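Local atomic coordinates of EscN (Escherichia coli O127:H6, PDB entry 2OBL), a protein that belongs to the ATP synthase alpha/beta family of P-loop proteins and is the type III secretion system member of that family in this bacterium. Residues G89-N93 with L118-T123; I100-G106 with K126-T132; L164-T170 with T216-L222. The protein carries 1 engineered substitution. One frame throughout, in Å; residues are numbered along the deposited sequence.

Contact 1: G89-N93 with L118-T123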
loop_
_atom_site.group_PDB
_atom_site.type_symbol
_atom_site.label_atom_id
_atom_site.label_comp_id
_atom_site.label_asym_id
_atom_site.label_seq_id
_atom_site.Cartn_x
_atom_site.Cartn_y
_atom_site.Cartn_z
ATOM N N GLY A 89 1.245 -9.027 -1.489
ATOM C CA GLY A 89 0.833 -10.308 -0.912
ATOM C C GLY A 89 1.215 -10.429 0.555
ATOM O O GLY A 89 0.415 -10.866 1.385
ATOM N N MET A 90 2.449 -10.059 0.880
ATOM C CA MET A 90 2.924 -10.161 2.262
ATOM C C MET A 90 2.055 -9.323 3.177
ATOM O O MET A 90 1.720 -9.722 4.297
ATOM C CB MET A 90 4.359 -9.664 2.359
ATOM C CG MET A 90 5.363 -10.630 1.799
ATOM S SD MET A 90 7.018 -9.933 1.919
ATOM C CE MET A 90 7.125 -9.579 3.667
ATOM N N ILE A 91 1.692 -8.145 2.686
ATOM C CA ILE A 91 0.870 -7.229 3.465
ATOM C C ILE A 91 -0.529 -7.803 3.706
ATOM O O ILE A 91 -1.022 -7.785 4.833
ATOM C CB ILE A 91 0.784 -5.814 2.810
ATOM C CG1 ILE A 91 2.154 -5.114 2.865
ATOM C CG2 ILE A 91 -0.252 -4.987 3.560
ATOM C CD1 ILE A 91 2.256 -3.850 1.979
ATOM N N CYS A 92 -1.170 -8.319 2.655
ATOM C CA CYS A 92 -2.500 -8.901 2.810
ATOM C C CYS A 92 -2.481 -10.052 3.811
ATOM O O CYS A 92 -3.400 -10.201 4.614
ATOM C CB CYS A 92 -3.061 -9.389 1.469
ATOM S SG CYS A 92 -3.524 -8.083 0.308
ATOM N N ASN A 93 -1.417 -10.850 3.782
ATOM C CA ASN A 93 -1.342 -12.031 4.639
ATOM C C ASN A 93 -0.898 -11.710 6.060
ATOM O O ASN A 93 -1.184 -12.462 6.994
ATOM C CB ASN A 93 -0.408 -13.059 4.016
ATOM C CG ASN A 93 -0.956 -13.633 2.726
ATOM O OD1 ASN A 93 -2.165 -13.724 2.546
ATOM N ND2 ASN A 93 -0.067 -14.032 1.826
ATOM N N LEU A 118 -0.933 -15.761 -4.308
ATOM C CA LEU A 118 -0.181 -15.451 -3.080
ATOM C C LEU A 118 -1.056 -15.503 -1.825
ATOM O O LEU A 118 -0.550 -15.456 -0.700
ATOM C CB LEU A 118 0.460 -14.053 -3.178
ATOM C CG LEU A 118 1.322 -13.794 -4.412
ATOM C CD1 LEU A 118 1.780 -12.353 -4.461
ATOM C CD2 LEU A 118 2.544 -14.721 -4.421
ATOM N N LEU A 119 -2.371 -15.557 -2.010
ATOM C CA LEU A 119 -3.272 -15.441 -0.867
ATOM C C LEU A 119 -3.874 -16.788 -0.506
ATOM O O LEU A 119 -4.621 -17.360 -1.301
ATOM C CB LEU A 119 -4.397 -14.453 -1.176
ATOM C CG LEU A 119 -4.005 -13.105 -1.787
ATOM C CD1 LEU A 119 -5.267 -12.251 -2.041
ATOM C CD2 LEU A 119 -2.986 -12.350 -0.933
ATOM N N PRO A 120 -3.578 -17.283 0.707
ATOM C CA PRO A 120 -4.172 -18.542 1.138
ATOM C C PRO A 120 -5.661 -18.409 1.457
ATOM O O PRO A 120 -6.204 -17.294 1.548
ATOM C CB PRO A 120 -3.384 -18.888 2.403
ATOM C CG PRO A 120 -2.931 -17.589 2.934
ATOM C CD PRO A 120 -2.682 -16.719 1.727
ATOM N N GLN A 121 -6.312 -19.554 1.621
ATOM C CA GLN A 121 -7.734 -19.583 1.886
ATOM C C GLN A 121 -8.103 -18.723 3.093
ATOM O O GLN A 121 -9.107 -18.034 3.066
ATOM C CB GLN A 121 -8.215 -21.037 2.048
ATOM C CG GLN A 121 -8.114 -21.840 0.752
ATOM C CD GLN A 121 -9.124 -21.380 -0.282
ATOM O OE1 GLN A 121 -10.331 -21.468 -0.057
ATOM N NE2 GLN A 121 -8.637 -20.849 -1.409
ATOM N N SER A 122 -7.272 -18.730 4.133
ATOM C CA SER A 122 -7.575 -17.952 5.341
ATOM C C SER A 122 -7.569 -16.443 5.076
ATOM O O SER A 122 -8.314 -15.681 5.698
ATOM C CB SER A 122 -6.605 -18.299 6.473
ATOM O OG SER A 122 -5.271 -17.991 6.119
ATOM N N THR A 123 -6.737 -16.011 4.143
ATOM C CA THR A 123 -6.724 -14.607 3.758
ATOM C C THR A 123 -7.907 -14.287 2.847
ATOM O O THR A 123 -8.647 -13.332 3.096
ATOM C CB THR A 123 -5.399 -14.214 3.082
ATOM O OG1 THR A 123 -4.318 -14.444 3.993
ATOM C CG2 THR A 123 -5.411 -12.725 2.653
#
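N93 joins the two segments through both ends of its side-chain amide. OD1 accepts a hydrogen bond from the hydroxyl OG1 of T123 at 2.7 Å, while ND2 donates to the backbone oxygen O of L118 at 2.9 Å. The second bond is nearly straight (165° at the hydrogen), and the L118 oxygen lies almost in the plane of the N93 amide; the T123 hydroxyl arrives tilted from that plane. With one end accepting and the other donating, the amide is held against rotation about its last bond. P120 closes in from the opposite direction: its ring atom CD sits 3.1 Å from N93 OD1, so the oxygen is pressed by the ring as well as bonded to the threonine. Beside the amide the contact is made by carbon, L119 CD2 resting 3.8 Å from C92 CB. The methyl CG2 of T123 comes to 3.8 Å from the backbone oxygen O of C92. A turn earlier, the bare CA of G89 lets L118 CD1 come to 4.2 Å. CG of N93 stands beside the backbone N (chi1 -67°), and from there the end of the side chain reaches the 118-123 segment. T123, which donates to OD1, lies in the first turn of helix 121-124, with P120 at the N-cap. The contact joins helix 84-94 to the turn leading into helix 121-124, while C92 and L119 both continue inward onto strand 99-105, and I91 and C92 reach M165 on strand 161-167.

Contact 2: I100-G106 with K126-T132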
loop_
_atom_site.group_PDB
_atom_site.type_symbol
_atom_site.label_atom_id
_atom_site.label_comp_id
_atom_site.label_asym_id
_atom_site.label_seq_id
_atom_site.Cartn_x
_atom_site.Cartn_y
_atom_site.Cartn_z
ATOM N N ILE A 100 -10.168 -7.183 4.216
ATOM C CA ILE A 100 -9.368 -6.564 3.167
ATOM C C ILE A 100 -10.233 -6.383 1.932
ATOM O O ILE A 100 -10.875 -7.325 1.464
ATOM C CB ILE A 100 -8.127 -7.419 2.792
ATOM C CG1 ILE A 100 -7.258 -7.683 4.023
ATOM C CG2 ILE A 100 -7.304 -6.708 1.722
ATOM C CD1 ILE A 100 -6.248 -8.793 3.798
ATOM N N VAL A 101 -10.269 -5.157 1.419
ATOM C CA VAL A 101 -10.930 -4.905 0.165
ATOM C C VAL A 101 -9.854 -4.546 -0.843
ATOM O O VAL A 101 -9.165 -3.540 -0.690
ATOM C CB VAL A 101 -11.969 -3.774 0.281
ATOM C CG1 VAL A 101 -12.617 -3.497 -1.060
ATOM C CG2 VAL A 101 -13.012 -4.128 1.341
ATOM N N LEU A 102 -9.724 -5.389 -1.861
ATOM C CA LEU A 102 -8.718 -5.229 -2.899
ATOM C C LEU A 102 -9.366 -4.714 -4.169
ATOM O O LEU A 102 -10.457 -5.159 -4.551
ATOM C CB LEU A 102 -8.047 -6.573 -3.180
ATOM C CG LEU A 102 -6.852 -6.951 -2.313
ATOM C CD1 LEU A 102 -6.631 -8.445 -2.306
ATOM C CD2 LEU A 102 -5.603 -6.250 -2.843
ATOM N N ALA A 103 -8.714 -3.743 -4.797
ATOM C CA ALA A 103 -9.104 -3.299 -6.108
ATOM C C ALA A 103 -7.923 -3.577 -7.009
ATOM O O ALA A 103 -6.846 -2.964 -6.858
ATOM C CB ALA A 103 -9.456 -1.827 -6.113
ATOM N N LEU A 104 -8.102 -4.541 -7.907
ATOM C CA LEU A 104 -7.064 -4.904 -8.866
ATOM C C LEU A 104 -7.475 -4.394 -10.240
ATOM O O LEU A 104 -8.344 -4.976 -10.909
ATOM C CB LEU A 104 -6.865 -6.418 -8.888
ATOM C CG LEU A 104 -6.583 -7.080 -7.535
ATOM C CD1 LEU A 104 -6.408 -8.579 -7.706
ATOM C CD2 LEU A 104 -5.350 -6.465 -6.909
ATOM N N ILE A 105 -6.853 -3.296 -10.646
ATOM C CA ILE A 105 -7.307 -2.527 -11.793
ATOM C C ILE A 105 -6.289 -2.473 -12.935
ATOM O O ILE A 105 -5.134 -2.066 -12.757
ATOM C CB ILE A 105 -7.649 -1.061 -11.368
ATOM C CG1 ILE A 105 -8.673 -1.050 -10.204
ATOM C CG2 ILE A 105 -8.087 -0.229 -12.594
ATOM C CD1 ILE A 105 -9.013 0.352 -9.679
ATOM N N GLY A 106 -6.727 -2.880 -14.118
ATOM C CA GLY A 106 -6.018 -2.554 -15.357
ATOM C C GLY A 106 -4.913 -3.488 -15.817
ATOM O O GLY A 106 -4.248 -3.213 -16.820
ATOM N N LYS A 126 -11.374 -13.359 4.219
ATOM C CA LYS A 126 -11.674 -12.010 4.719
ATOM C C LYS A 126 -11.480 -10.919 3.668
ATOM O O LYS A 126 -11.469 -9.728 4.001
ATOM C CB LYS A 126 -10.857 -11.686 5.966
ATOM C CG LYS A 126 -9.369 -11.594 5.747
ATOM C CD LYS A 126 -8.690 -11.208 7.053
ATOM C CE LYS A 126 -7.189 -11.042 6.887
ATOM N NZ LYS A 126 -6.593 -10.718 8.215
ATOM N N CYS A 127 -11.355 -11.334 2.411
ATOM C CA CYS A 127 -11.149 -10.414 1.293
ATOM C C CYS A 127 -12.397 -10.216 0.445
ATOM O O CYS A 127 -13.166 -11.150 0.204
ATOM C CB CYS A 127 -10.041 -10.935 0.364
ATOM S SG CYS A 127 -8.351 -10.832 0.991
ATOM N N VAL A 128 -12.581 -8.990 -0.020
ATOM C CA VAL A 128 -13.445 -8.737 -1.166
ATOM C C VAL A 128 -12.540 -8.344 -2.326
ATOM O O VAL A 128 -11.709 -7.440 -2.202
ATOM C CB VAL A 128 -14.467 -7.612 -0.889
ATOM C CG1 VAL A 128 -15.419 -7.479 -2.075
ATOM C CG2 VAL A 128 -15.252 -7.904 0.384
ATOM N N LEU A 129 -12.671 -9.045 -3.447
ATOM C CA LEU A 129 -11.745 -8.881 -4.564
ATOM C C LEU A 129 -12.436 -8.177 -5.724
ATOM O O LEU A 129 -13.168 -8.811 -6.485
ATOM C CB LEU A 129 -11.247 -10.256 -5.017
ATOM C CG LEU A 129 -10.640 -11.119 -3.907
ATOM C CD1 LEU A 129 -10.463 -12.559 -4.381
ATOM C CD2 LEU A 129 -9.315 -10.544 -3.478
ATOM N N VAL A 130 -12.231 -6.862 -5.837
ATOM C CA VAL A 130 -12.781 -6.098 -6.944
ATOM C C VAL A 130 -11.764 -6.143 -8.083
ATOM O O VAL A 130 -10.660 -5.611 -7.976
ATOM C CB VAL A 130 -13.067 -4.641 -6.552
ATOM C CG1 VAL A 130 -13.620 -3.867 -7.768
ATOM C CG2 VAL A 130 -14.030 -4.586 -5.361
ATOM N N VAL A 131 -12.121 -6.830 -9.162
ATOM C CA VAL A 131 -11.162 -7.050 -10.238
ATOM C C VAL A 131 -11.688 -6.541 -11.561
ATOM O O VAL A 131 -12.782 -6.927 -12.005
ATOM C CB VAL A 131 -10.830 -8.549 -10.378
ATOM C CG1 VAL A 131 -9.882 -8.789 -11.569
ATOM C CG2 VAL A 131 -10.271 -9.097 -9.067
ATOM N N THR A 132 -10.909 -5.668 -12.201
ATOM C CA THR A 132 -11.237 -5.191 -13.543
ATOM C C THR A 132 -9.987 -5.187 -14.402
ATOM O O THR A 132 -9.125 -4.311 -14.252
ATOM C CB THR A 132 -11.869 -3.776 -13.531
ATOM O OG1 THR A 132 -11.011 -2.857 -12.837
ATOM C CG2 THR A 132 -13.221 -3.815 -12.843
#
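From I100 to I105, strand 100-105 runs parallel to C127-T132, with axes 4.7 Å apart and 13° between their directions. Seven backbone hydrogen bonds zip the pair together, from I100 N to K126 O (2.9 Å) at one end to G106 N to T132 O (2.8 Å) at the other, where the chain of G106 is already leaving the strand.

Side chains alternate between two faces. On the face of I100, L102 and L104, the leucines L102 and L129 lie side by side and point the same way, CD1 of L102 meeting CD2 of L129 at 3.6 Å. I100 CB packs on C127 SG at 3.9 Å, and L104 CD1 reaches V131 CG2 at 4.1 Å. The two strands are linked by helices 109-116 and 121-124, a beta-alpha-beta crossover of the P-loop core; F115 and V112 of the first helix cover L102, L104 and V131.

The other face carries V101, A103, V128 and V130 under helix 138-156, with A148 on A103 and A144 on V130. There V130 CB presses on the backbone O of L102 at 3.3 Å; with CG1 opposite the backbone N (chi1 179°), CG2 is the methyl nearer that oxygen. At the entrance of the strand K126, its chain extended beyond CG, runs past I100, CE lying 3.9 Å from I100 CD1, and its NZ is hydrogen-bonded to A97 O.

Contact 3: L164-T170 with T216-L222. With IMD (imidazole), chain D.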
loop_
_atom_site.group_PDB
_atom_site.type_symbol
_atom_site.label_atom_id
_atom_site.label_comp_id
_atom_site.label_asym_id
_atom_site.label_seq_id
_atom_site.Cartn_x
_atom_site.Cartn_y
_atom_site.Cartn_z
ATOM N N LEU A 164 -8.079 -1.187 2.792
ATOM C CA LEU A 164 -8.401 -0.984 1.380
ATOM C C LEU A 164 -7.083 -0.955 0.614
ATOM O O LEU A 164 -6.198 -0.155 0.920
ATOM C CB LEU A 164 -9.128 0.345 1.190
ATOM C CG LEU A 164 -9.373 0.805 -0.255
ATOM C CD1 LEU A 164 -10.291 -0.192 -1.002
ATOM C CD2 LEU A 164 -9.996 2.200 -0.230
ATOM N N MET A 165 -6.941 -1.831 -0.372
ATOM C CA MET A 165 -5.688 -1.894 -1.104
ATOM C C MET A 165 -5.971 -1.775 -2.596
ATOM O O MET A 165 -6.617 -2.644 -3.186
ATOM C CB MET A 165 -4.923 -3.192 -0.785
ATOM C CG MET A 165 -3.659 -3.367 -1.628
ATOM S SD MET A 165 -2.688 -4.878 -1.309
ATOM C CE MET A 165 -2.013 -4.564 0.311
ATOM N N MET A 166 -5.504 -0.689 -3.192
ATOM C CA MET A 166 -5.835 -0.388 -4.571
ATOM C C MET A 166 -4.587 -0.477 -5.434
ATOM O O MET A 166 -3.678 0.336 -5.303
ATOM C CB MET A 166 -6.450 1.003 -4.681
ATOM C CG MET A 166 -6.768 1.353 -6.131
ATOM S SD MET A 166 -7.501 2.978 -6.348
ATOM C CE MET A 166 -8.730 2.941 -5.070
ATOM N N ASP A 167 -4.552 -1.477 -6.308
ATOM C CA ASP A 167 -3.424 -1.696 -7.203
ATOM C C ASP A 167 -4.007 -1.599 -8.618
ATOM O O ASP A 167 -4.506 -2.602 -9.135
ATOM C CB ASP A 167 -2.835 -3.101 -6.939
ATOM C CG ASP A 167 -1.520 -3.366 -7.684
ATOM O OD1 ASP A 167 -0.742 -2.427 -7.951
ATOM O OD2 ASP A 167 -1.252 -4.545 -8.009
ATOM N N SER A 168 -3.968 -0.421 -9.249
ATOM C CA SER A 168 -3.197 0.743 -8.813
ATOM C C SER A 168 -3.980 2.028 -9.019
ATOM O O SER A 168 -4.883 2.079 -9.856
ATOM C CB SER A 168 -1.938 0.850 -9.682
ATOM O OG SER A 168 -2.295 0.974 -11.066
ATOM N N VAL A 169 -3.617 3.078 -8.288
ATOM C CA VAL A 169 -4.234 4.365 -8.547
ATOM C C VAL A 169 -3.809 4.841 -9.938
ATOM O O VAL A 169 -4.554 5.550 -10.607
ATOM C CB VAL A 169 -3.948 5.396 -7.420
ATOM C CG1 VAL A 169 -2.481 5.800 -7.382
ATOM C CG2 VAL A 169 -4.866 6.617 -7.581
ATOM N N THR A 170 -2.612 4.427 -10.372
ATOM C CA THR A 170 -2.128 4.782 -11.713
ATOM C C THR A 170 -3.080 4.318 -12.818
ATOM O O THR A 170 -3.434 5.086 -13.713
ATOM C CB THR A 170 -0.741 4.169 -11.951
ATOM O OG1 THR A 170 0.174 4.710 -10.987
ATOM C CG2 THR A 170 -0.253 4.470 -13.382
ATOM N N THR A 216 -7.916 1.873 6.547
ATOM C CA THR A 216 -6.537 2.223 6.275
ATOM C C THR A 216 -6.352 1.826 4.839
ATOM O O THR A 216 -6.769 0.722 4.436
ATOM C CB THR A 216 -5.579 1.417 7.170
ATOM O OG1 THR A 216 -5.946 1.609 8.538
ATOM C CG2 THR A 216 -4.130 1.860 6.955
ATOM N N ALA A 217 -5.757 2.709 4.044
ATOM C CA ALA A 217 -5.744 2.472 2.617
ATOM C C ALA A 217 -4.329 2.506 2.072
ATOM O O ALA A 217 -3.532 3.343 2.474
ATOM C CB ALA A 217 -6.623 3.486 1.908
ATOM N N ILE A 218 -4.038 1.577 1.169
ATOM C CA ILE A 218 -2.766 1.553 0.466
ATOM C C ILE A 218 -3.059 1.691 -1.010
ATOM O O ILE A 218 -3.821 0.895 -1.565
ATOM C CB ILE A 218 -2.056 0.226 0.714
ATOM C CG1 ILE A 218 -1.575 0.143 2.163
ATOM C CG2 ILE A 218 -0.896 0.034 -0.245
ATOM C CD1 ILE A 218 -1.050 -1.268 2.529
ATOM N N TYR A 219 -2.443 2.694 -1.636
ATOM C CA TYR A 219 -2.617 2.977 -3.067
ATOM C C TYR A 219 -1.294 2.776 -3.782
ATOM O O TYR A 219 -0.282 3.370 -3.385
ATOM C CB TYR A 219 -3.075 4.432 -3.256
ATOM C CG TYR A 219 -4.332 4.772 -2.504
ATOM C CD1 TYR A 219 -5.584 4.535 -3.071
ATOM C CD2 TYR A 219 -4.275 5.314 -1.213
ATOM C CE1 TYR A 219 -6.751 4.831 -2.386
ATOM C CE2 TYR A 219 -5.440 5.609 -0.507
ATOM C CZ TYR A 219 -6.672 5.372 -1.106
ATOM O OH TYR A 219 -7.811 5.660 -0.418
ATOM N N THR A 220 -1.268 1.957 -4.823
ATOM C CA THR A 220 0.005 1.818 -5.561
ATOM C C THR A 220 0.091 2.785 -6.729
ATOM O O THR A 220 -0.905 3.102 -7.380
ATOM C CB THR A 220 0.285 0.398 -6.055
ATOM O OG1 THR A 220 -0.635 0.060 -7.092
ATOM C CG2 THR A 220 0.172 -0.611 -4.902
ATOM N N VAL A 221 1.312 3.239 -6.978
ATOM C CA VAL A 221 1.648 4.129 -8.068
ATOM C C VAL A 221 2.713 3.398 -8.896
ATOM O O VAL A 221 3.766 3.000 -8.376
ATOM C CB VAL A 221 2.209 5.464 -7.552
ATOM C CG1 VAL A 221 2.671 6.346 -8.742
ATOM C CG2 VAL A 221 1.158 6.188 -6.676
ATOM N N LEU A 222 2.424 3.209 -10.172
ATOM C CA LEU A 222 3.256 2.363 -11.023
ATOM C C LEU A 222 4.189 3.281 -11.758
ATOM O O LEU A 222 3.741 4.216 -12.439
ATOM C CB LEU A 222 2.400 1.592 -12.020
ATOM C CG LEU A 222 1.318 0.712 -11.391
ATOM C CD1 LEU A 222 0.755 -0.244 -12.450
ATOM C CD2 LEU A 222 1.836 -0.050 -10.153
HETATM N N1 IMD D . -4.227 -6.414 -11.226
HETATM C C2 IMD D . -3.847 -5.398 -10.421
HETATM N N3 IMD D . -2.820 -5.842 -9.651
HETATM C C4 IMD D . -2.558 -7.136 -9.969
HETATM C C5 IMD D . -3.454 -7.499 -10.962
#
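L164, M165 and M166 pair in parallel with A217, I218 and Y219, each residue abreast of its partner, and four backbone hydrogen bonds join the strands, from L164 N to T216 O through to T220 N to M166 O (2.9 Å). The packing is tightest where the strand gives out. D167 OD1 takes the hydroxyl of T220, OG1 to OD1 2.6 Å, on its anti lone pair, away from the other carboxylate oxygen. That second oxygen, OD2, accepts a hydrogen bond from N3 of an imidazole at 2.6 Å, nearly straight at 167°, and forms a salt bridge with K84. With CG opposite the backbone N (chi1 -172°), the carboxylate of D167 reaches T220 with OD1 and the imidazole and K84 with OD2.

An acidic residue closing a run of hydrophobic strand residues fits the Walker B strand of P-loop proteins, and K84 belongs to what is probably the Walker A loop. The peptide bond between D167 and S168 is cis; beyond it S168 N-caps helix 169-182, its OG hydrogen-bonded to R171 N, while its CB presses to 3.0 Å from T220 OG1. V169 N donates to T220 O along a bent bond, and T170 OG1 accepts the N-H of L222 at 2.8 Å.

Along the strands the side chains meet at ordinary van der Waals distance. M166 makes a Met-aromatic contact at the edge of the Y219 ring, its CE 3.8 Å from CE1, and V169 CG1 lies 3.7 Å from V221 CG2, though V169 CB stands a looser 4.4 Å from Y219 CB. The more open side is that of L222, the one partly exposed residue of the contact, which lies against S168 through CG and CD1 and also touches E107.

Overall arrangement
The three contacts share one nucleotide-binding core, built round a mixed, largely parallel beta-sheet. Contacts 2 and 3 lie in that sheet, centres about 11 Å apart, and meet through neighbouring strands 99-105 and 161-167, so strands 127-132, 99-105, 161-167 and 214-222 stand in that order across it. Contact 1 covers the sheet through helix 84-94 and touches I100, L102, M165 and I218. Its centre is about 13 Å from that of contact 2 and about 16 Å from that of contact 3. Along the chain the segments of contacts 1 and 2 alternate, and contact 3 follows both. Through I91 and C92, helix 84-94 packs on M165 of the strand that ends at D167, beside the probable P-loop.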